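Local coordinates for protein fusion DH (Streptomyces sp. MJ635-86F5, PDB 6K97) that probably dehydrates hydroxyacyl chains held on a carrier protein during assembly of the macrolactam polyketide cremimycin, here as an engineered fusion of a split dehydratase domain, at residues A[109-117]-A[128-136]; A[214-222]-A[232-242]. All coordinates share one frame; numbering follows the deposited sequence.

Contact 1: A[109-117]-A[128-136]; sequences SSSLLQVAV and LTIRSHGED
H133 and L112 share a face of the sheet, and their first torsions bring the imidazole (chi1 75°, ring between backbone N and carbonyl carbon) and the leucine (CG anti to the carbonyl carbon, chi1 -52°) alongside each other. L112 CB lies over one face of the ring and L112 CD1 is 3.8 Å from H133 CE1. They belong to an antiparallel hairpin, strands 110-117 and 126-134, in the first hotdog half of the fusion. Its ladder alternates hydrogen-bonded pairs (L112-H133, Q114-R131, A116-T129) with non-hydrogen-bonded ones; A116 N lies 2.9 Å from T129 O. The face carrying L113, V115, V117, L128 and I130 is mostly aliphatic, which suits its place under helix 75-88; L113 CD1 meets I130 CG2 at 4.1 Å. S132, paired with L113, is the polar exception, and its OG bonds H143. On the other face Q114 and R131, both extended beyond CG, lie side by side with amide and guanidinium planes 33° apart. Their R131 NE to Q114 OE1 bond is weak and doubtful, and the firmer partners are main-chain carbonyls of the second subunit: G28 O for Q114 NE2 and E42 O for R131 NH1. W140 adds a cation-pi contact to R131. Where the ladder ends, E135 N bonds S110 O at 2.8 Å; S110 OG makes a weak bond to E135 OE2, whose carboxylate also forms a salt bridge with R53. H133 uses both ring nitrogens: ND1 donates to G134 O at 2.7 Å, from above the carbonyl plane, and NE2 is bonded to E30 OE2 of the second subunit. With one nitrogen held by a carbonyl and the other by a carboxylate, this imidazole would probably favour the doubly protonated, cationic form.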
loop_
_atom_site.group_PDB
_atom_site.type_symbol
_atom_site.label_atom_id
_atom_site.label_comp_id
_atom_site.label_asym_id
_atom_site.label_seq_id
_atom_site.Cartn_x
_atom_site.Cartn_y
_atom_site.Cartn_z
ATOM N N SER A 109 12.984 7.304 18.333
ATOM C CA SER A 109 12.051 6.360 17.720
ATOM C C SER A 109 11.466 6.905 16.445
ATOM O O SER A 109 11.606 8.091 16.120
ATOM C CB SER A 109 10.926 6.010 18.676
ATOM O OG SER A 109 9.932 7.041 18.693
ATOM N N SER A 110 10.827 6.021 15.706
ATOM C CA SER A 110 10.264 6.378 14.417
ATOM C C SER A 110 9.260 5.332 13.988
ATOM O O SER A 110 9.422 4.137 14.285
ATOM C CB SER A 110 11.333 6.481 13.346
ATOM O OG SER A 110 11.709 5.170 13.014
ATOM N N SER A 111 8.213 5.802 13.302
ATOM C CA SER A 111 7.016 5.025 13.122
ATOM C C SER A 111 6.717 4.887 11.634
ATOM O O SER A 111 6.845 5.825 10.872
ATOM C CB SER A 111 5.856 5.737 13.817
ATOM O OG SER A 111 5.740 5.453 15.193
ATOM N N LEU A 112 6.260 3.718 11.229
ATOM C CA LEU A 112 5.590 3.606 9.947
ATOM C C LEU A 112 4.169 4.132 10.110
ATOM O O LEU A 112 3.462 3.697 10.970
ATOM C CB LEU A 112 5.566 2.178 9.444
ATOM C CG LEU A 112 6.897 1.432 9.392
ATOM C CD1 LEU A 112 6.692 0.190 8.556
ATOM C CD2 LEU A 112 8.033 2.285 8.828
ATOM N N LEU A 113 3.769 5.052 9.262
ATOM C CA LEU A 113 2.449 5.687 9.289
ATOM C C LEU A 113 1.648 5.342 8.022
ATOM O O LEU A 113 2.153 5.441 6.877
ATOM C CB LEU A 113 2.659 7.196 9.327
ATOM C CG LEU A 113 1.380 7.986 9.423
ATOM C CD1 LEU A 113 0.633 7.699 10.721
ATOM C CD2 LEU A 113 1.699 9.484 9.274
ATOM N N GLN A 114 0.390 5.005 8.219
ATOM C CA GLN A 114 -0.489 4.549 7.129
ATOM C C GLN A 114 -1.900 5.126 7.244
ATOM O O GLN A 114 -2.478 5.186 8.330
ATOM C CB GLN A 114 -0.555 3.035 7.048
ATOM C CG GLN A 114 0.807 2.497 6.603
ATOM C CD GLN A 114 0.860 1.030 6.171
ATOM O OE1 GLN A 114 -0.085 0.225 6.392
ATOM N NE2 GLN A 114 1.995 0.671 5.559
ATOM N N VAL A 115 -2.449 5.506 6.098
ATOM C CA VAL A 115 -3.832 5.850 5.971
ATOM C C VAL A 115 -4.447 4.900 4.982
ATOM O O VAL A 115 -3.973 4.801 3.869
ATOM C CB VAL A 115 -3.987 7.275 5.434
ATOM C CG1 VAL A 115 -5.461 7.628 5.349
ATOM C CG2 VAL A 115 -3.227 8.286 6.312
ATOM N N ALA A 116 -5.518 4.202 5.370
ATOM C CA ALA A 116 -6.257 3.332 4.459
ATOM C C ALA A 116 -7.645 3.878 4.188
ATOM O O ALA A 116 -8.384 4.221 5.131
ATOM C CB ALA A 116 -6.374 1.960 5.029
ATOM N N VAL A 117 -8.017 3.916 2.893
ATOM C CA VAL A 117 -9.348 4.273 2.484
ATOM C C VAL A 117 -10.077 3.131 1.743
ATOM O O VAL A 117 -9.568 2.555 0.764
ATOM C CB VAL A 117 -9.246 5.464 1.578
ATOM C CG1 VAL A 117 -10.612 5.880 1.070
ATOM C CG2 VAL A 117 -8.584 6.591 2.335
ATOM N N LEU A 128 -12.357 5.301 6.426
ATOM C CA LEU A 128 -10.992 5.805 6.510
ATOM C C LEU A 128 -10.405 5.355 7.865
ATOM O O LEU A 128 -11.094 5.429 8.854
ATOM C CB LEU A 128 -10.966 7.334 6.413
ATOM C CG LEU A 128 -9.587 7.979 6.539
ATOM C CD1 LEU A 128 -9.421 9.155 5.600
ATOM C CD2 LEU A 128 -9.277 8.408 7.961
ATOM N N THR A 129 -9.155 4.923 7.880
ATOM C CA THR A 129 -8.431 4.590 9.110
ATOM C C THR A 129 -6.981 5.061 9.084
ATOM O O THR A 129 -6.357 5.031 8.037
ATOM C CB THR A 129 -8.373 3.064 9.292
ATOM O OG1 THR A 129 -9.668 2.551 9.015
ATOM C CG2 THR A 129 -7.988 2.689 10.666
ATOM N N ILE A 130 -6.461 5.439 10.250
ATOM C CA ILE A 130 -5.062 5.868 10.404
ATOM C C ILE A 130 -4.411 5.082 11.531
ATOM O O ILE A 130 -4.961 4.924 12.646
ATOM C CB ILE A 130 -4.956 7.347 10.718
ATOM C CG1 ILE A 130 -5.740 8.191 9.688
ATOM C CG2 ILE A 130 -3.507 7.761 10.722
ATOM C CD1 ILE A 130 -5.837 9.676 10.007
ATOM N N ARG A 131 -3.272 4.518 11.214
ATOM C CA ARG A 131 -2.630 3.544 12.069
ATOM C C ARG A 131 -1.115 3.646 11.913
ATOM O O ARG A 131 -0.626 4.200 10.923
ATOM C CB ARG A 131 -3.077 2.134 11.717
ATOM C CG ARG A 131 -2.501 1.685 10.367
ATOM C CD ARG A 131 -2.859 0.292 9.953
ATOM N NE ARG A 131 -2.185 -0.028 8.701
ATOM C CZ ARG A 131 -2.206 -1.242 8.116
ATOM N NH1 ARG A 131 -1.563 -1.415 6.970
ATOM N NH2 ARG A 131 -2.841 -2.285 8.666
ATOM N N SER A 132 -0.388 3.149 12.906
ATOM C CA SER A 132 1.074 3.176 12.869
ATOM C C SER A 132 1.638 2.061 13.722
ATOM O O SER A 132 0.908 1.372 14.475
ATOM C CB SER A 132 1.642 4.503 13.393
ATOM O OG SER A 132 1.528 4.618 14.811
ATOM N N HIS A 133 2.930 1.865 13.565
ATOM C CA HIS A 133 3.661 1.033 14.479
ATOM C C HIS A 133 5.120 1.416 14.448
ATOM O O HIS A 133 5.627 1.912 13.407
ATOM C CB HIS A 133 3.425 -0.472 14.218
ATOM C CG HIS A 133 4.132 -1.035 13.019
ATOM N ND1 HIS A 133 5.499 -1.022 12.887
ATOM C CD2 HIS A 133 3.661 -1.737 11.966
ATOM C CE1 HIS A 133 5.836 -1.632 11.770
ATOM N NE2 HIS A 133 4.737 -2.073 11.190
ATOM N N GLY A 134 5.797 1.166 15.574
ATOM C CA GLY A 134 7.233 1.461 15.702
ATOM C C GLY A 134 8.054 0.685 14.659
ATOM O O GLY A 134 7.719 -0.460 14.280
ATOM N N GLU A 135 9.131 1.315 14.187
ATOM C CA GLU A 135 9.928 0.767 13.075
ATOM C C GLU A 135 10.367 -0.683 13.175
ATOM O O GLU A 135 10.412 -1.352 12.147
ATOM C CB GLU A 135 11.151 1.627 12.777
ATOM C CG GLU A 135 11.004 2.431 11.504
ATOM C CD GLU A 135 12.344 2.758 10.879
ATOM O OE1 GLU A 135 13.256 1.888 10.833
ATOM O OE2 GLU A 135 12.483 3.909 10.428
ATOM N N ASP A 136 10.672 -1.175 14.372
ATOM C CA ASP A 136 10.954 -2.612 14.517
ATOM C C ASP A 136 9.975 -3.306 15.485
ATOM O O ASP A 136 10.364 -4.043 16.389
ATOM C CB ASP A 136 12.459 -2.903 14.818
ATOM C CG ASP A 136 13.137 -1.828 15.694
ATOM O OD1 ASP A 136 12.522 -1.385 16.693
ATOM O OD2 ASP A 136 14.301 -1.454 15.389
HETATM O O HOH W 1 -10.796 2.145 6.041
#

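Contact 2: A[214-222]-A[232-242]; sequences GETFRGLRA and ADVEVGAPASS. With SO4 (sulfate ion), chain C.
L220 CD1 reaches over to strand 232-235, touching A232 CB at 3.7 Å and V234 CG1 at 4.1 Å, an aliphatic patch beside a classic beta bulge: R221 and A222 both face D233 in the hairpin of the C-terminal hotdog half. R221 N bonds D233 O at 3.0 Å, while A222 N reaches the same oxygen only weakly. Beyond the strands, E215 lies extended over A238, its CG and CD each near the methyl CB; a small alanine suits this close approach. T216 CG2 lies against S242 OG, which also has a weak hydrogen bond to H251 NE2. With this backbone, any CB at G237 would run into E215 O, so glycine suits the place. R218, bent at chi3, swings its guanidinium back toward the start of the turn, where E215 CA lies over one face and a sulfate, probably from the crystallisation liquor, sits at the edge, in plane. NH1 and NH2 grip two different sulfate oxygens, both bonds nearly straight. An alanine in place of R218 would remove both bonds and is likely to leave the anion weakly held and Y213 O without its NH1 partner. E215 N adds a third hydrogen bond, 3.0 Å from sulfate O1.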
loop_
_atom_site.group_PDB
_atom_site.type_symbol
_atom_site.label_atom_id
_atom_site.label_comp_id
_atom_site.label_asym_id
_atom_site.label_seq_id
_atom_site.Cartn_x
_atom_site.Cartn_y
_atom_site.Cartn_z
ATOM N N GLY A 214 5.164 24.506 22.491
ATOM C CA GLY A 214 6.328 25.239 22.044
ATOM C C GLY A 214 5.972 26.229 20.936
ATOM O O GLY A 214 4.806 26.418 20.580
ATOM N N GLU A 215 7.000 26.856 20.389
ATOM C CA GLU A 215 6.846 28.027 19.575
ATOM C C GLU A 215 5.977 27.788 18.349
ATOM O O GLU A 215 5.125 28.627 17.998
ATOM C CB GLU A 215 8.208 28.620 19.228
ATOM C CG GLU A 215 8.056 30.080 18.819
ATOM C CD GLU A 215 9.372 30.767 18.498
ATOM O OE1 GLU A 215 10.464 30.194 18.822
ATOM O OE2 GLU A 215 9.276 31.873 17.912
ATOM N N THR A 216 6.152 26.647 17.708
ATOM C CA THR A 216 5.373 26.386 16.503
ATOM C C THR A 216 3.872 26.301 16.728
ATOM O O THR A 216 3.079 26.562 15.801
ATOM C CB THR A 216 5.754 25.062 15.829
ATOM O OG1 THR A 216 7.162 25.017 15.597
ATOM C CG2 THR A 216 5.028 24.976 14.480
ATOM N N PHE A 217 3.489 25.861 17.931
ATOM C CA PHE A 217 2.093 25.686 18.271
ATOM C C PHE A 217 1.539 26.814 19.084
ATOM O O PHE A 217 0.442 26.726 19.539
ATOM C CB PHE A 217 1.857 24.348 18.969
ATOM C CG PHE A 217 1.876 23.196 18.026
ATOM C CD1 PHE A 217 3.082 22.708 17.539
ATOM C CD2 PHE A 217 0.705 22.638 17.573
ATOM C CE1 PHE A 217 3.117 21.679 16.635
ATOM C CE2 PHE A 217 0.728 21.617 16.651
ATOM C CZ PHE A 217 1.948 21.130 16.186
ATOM N N ARG A 218 2.250 27.915 19.214
ATOM C CA ARG A 218 1.677 29.085 19.892
ATOM C C ARG A 218 1.270 30.054 18.788
ATOM O O ARG A 218 1.806 31.142 18.681
ATOM C CB ARG A 218 2.678 29.728 20.831
ATOM C CG ARG A 218 2.944 28.928 22.072
ATOM C CD ARG A 218 3.398 29.812 23.221
ATOM N NE ARG A 218 4.694 30.397 22.907
ATOM C CZ ARG A 218 5.874 29.804 23.113
ATOM N NH1 ARG A 218 5.978 28.567 23.597
ATOM N NH2 ARG A 218 6.989 30.429 22.769
ATOM N N GLY A 219 0.305 29.643 17.980
ATOM C CA GLY A 219 -0.107 30.387 16.797
ATOM C C GLY A 219 -1.276 31.323 16.970
ATOM O O GLY A 219 -1.560 32.100 16.092
ATOM N N LEU A 220 -1.922 31.309 18.133
ATOM C CA LEU A 220 -2.983 32.282 18.420
ATOM C C LEU A 220 -2.384 33.671 18.669
ATOM O O LEU A 220 -1.925 33.923 19.736
ATOM C CB LEU A 220 -3.821 31.807 19.616
ATOM C CG LEU A 220 -4.978 32.702 20.072
ATOM C CD1 LEU A 220 -6.051 32.813 19.016
ATOM C CD2 LEU A 220 -5.613 32.221 21.378
ATOM N N ARG A 221 -2.420 34.568 17.697
ATOM C CA ARG A 221 -1.854 35.920 17.846
ATOM C C ARG A 221 -2.790 36.939 18.561
ATOM O O ARG A 221 -2.302 37.870 19.172
ATOM C CB ARG A 221 -1.461 36.547 16.474
ATOM C CG ARG A 221 -0.361 35.950 15.577
ATOM C CD ARG A 221 0.733 34.986 16.066
ATOM N NE ARG A 221 1.199 35.140 17.425
ATOM C CZ ARG A 221 2.013 34.273 18.030
ATOM N NH1 ARG A 221 2.477 33.205 17.380
ATOM N NH2 ARG A 221 2.382 34.487 19.291
ATOM N N ALA A 222 -4.111 36.788 18.436
ATOM C CA ALA A 222 -5.111 37.777 18.917
ATOM C C ALA A 222 -6.504 37.151 19.019
ATOM O O ALA A 222 -6.812 36.238 18.304
ATOM C CB ALA A 222 -5.155 38.990 18.004
ATOM N N ALA A 232 -10.723 34.742 16.300
ATOM C CA ALA A 232 -9.295 34.552 16.513
ATOM C C ALA A 232 -8.469 34.811 15.262
ATOM O O ALA A 232 -8.834 34.342 14.180
ATOM C CB ALA A 232 -9.075 33.127 16.968
ATOM N N ASP A 233 -7.359 35.533 15.398
ATOM C CA ASP A 233 -6.353 35.570 14.355
ATOM C C ASP A 233 -5.289 34.539 14.725
ATOM O O ASP A 233 -4.721 34.592 15.811
ATOM C CB ASP A 233 -5.730 36.951 14.225
ATOM C CG ASP A 233 -6.652 37.951 13.566
ATOM O OD1 ASP A 233 -7.844 37.644 13.342
ATOM O OD2 ASP A 233 -6.177 39.044 13.227
ATOM N N VAL A 234 -5.049 33.593 13.821
ATOM C CA VAL A 234 -4.022 32.586 14.004
ATOM C C VAL A 234 -3.055 32.627 12.829
ATOM O O VAL A 234 -3.398 33.035 11.727
ATOM C CB VAL A 234 -4.612 31.162 14.194
ATOM C CG1 VAL A 234 -5.617 31.166 15.317
ATOM C CG2 VAL A 234 -5.317 30.665 12.948
ATOM N N GLU A 235 -1.833 32.220 13.106
ATOM C CA GLU A 235 -0.747 32.191 12.146
ATOM C C GLU A 235 0.155 31.017 12.556
ATOM O O GLU A 235 -0.049 30.455 13.605
ATOM C CB GLU A 235 0.007 33.503 12.114
ATOM C CG GLU A 235 0.465 33.838 10.692
ATOM C CD GLU A 235 0.988 35.259 10.535
ATOM O OE1 GLU A 235 1.180 35.950 11.584
ATOM O OE2 GLU A 235 1.221 35.651 9.366
ATOM N N VAL A 236 1.067 30.576 11.697
ATOM C CA VAL A 236 1.960 29.480 12.078
ATOM C C VAL A 236 3.106 30.073 12.903
ATOM O O VAL A 236 3.849 30.949 12.413
ATOM C CB VAL A 236 2.536 28.746 10.842
ATOM C CG1 VAL A 236 3.406 27.576 11.275
ATOM C CG2 VAL A 236 1.415 28.250 9.961
ATOM N N GLY A 237 3.244 29.607 14.142
ATOM C CA GLY A 237 4.309 30.069 15.034
ATOM C C GLY A 237 5.679 29.600 14.568
ATOM O O GLY A 237 5.800 28.537 13.961
ATOM N N ALA A 238 6.707 30.417 14.790
ATOM C CA ALA A 238 8.097 30.070 14.419
ATOM C C ALA A 238 8.218 29.505 12.999
ATOM O O ALA A 238 8.596 28.333 12.818
ATOM C CB ALA A 238 8.677 29.097 15.435
ATOM N N PRO A 239 7.894 30.334 11.981
ATOM C CA PRO A 239 7.789 29.864 10.577
ATOM C C PRO A 239 9.007 29.054 10.089
ATOM O O PRO A 239 8.867 27.919 9.589
ATOM C CB PRO A 239 7.650 31.167 9.773
ATOM C CG PRO A 239 7.168 32.204 10.750
ATOM C CD PRO A 239 7.615 31.784 12.116
ATOM N N ALA A 240 10.191 29.620 10.280
ATOM C CA ALA A 240 11.444 28.980 9.851
ATOM C C ALA A 240 11.667 27.574 10.430
ATOM O O ALA A 240 12.611 26.900 10.044
ATOM C CB ALA A 240 12.637 29.878 10.187
ATOM N N SER A 241 10.801 27.129 11.339
ATOM C CA SER A 241 10.999 25.847 12.012
ATOM C C SER A 241 9.992 24.729 11.675
ATOM O O SER A 241 10.078 23.652 12.273
ATOM C CB SER A 241 11.072 26.076 13.530
ATOM O OG SER A 241 12.330 26.618 13.900
ATOM N N SER A 242 9.046 24.960 10.752
ATOM C CA SER A 242 8.231 23.839 10.179
ATOM C C SER A 242 8.336 23.821 8.658
ATOM O O SER A 242 8.957 24.717 8.107
ATOM C CB SER A 242 6.748 23.865 10.661
ATOM O OG SER A 242 6.304 25.144 11.098
HETATM S S SO4 C . 9.638 27.461 23.272
HETATM O O1 SO4 C . 9.452 26.633 22.038
HETATM O O2 SO4 C . 8.501 27.259 24.202
HETATM O O3 SO4 C . 10.871 27.013 23.976
HETATM O O4 SO4 C . 9.754 28.923 22.958
#

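How the contacts relate
Contact 1 and contact 2 are both antiparallel hairpins, one in each hotdog half of this double-hotdog dehydratase fusion, and they lie on opposite sides of the chain's centre. Their centres are 27 Å apart and their nearest atoms about 14 Å, so they do not touch. The surroundings differ: 109-117 with 128-136 meets the second subunit, whereas no other protein chain of the assembly touches 214-222 or 232-242. At contact 2 the F217 ring instead meets H65 across the two fused parts of the engineered chain. That histidine opens the HxxxGxxxxP signature of dehydratase domains, which probably places contact 2 nearer the active site.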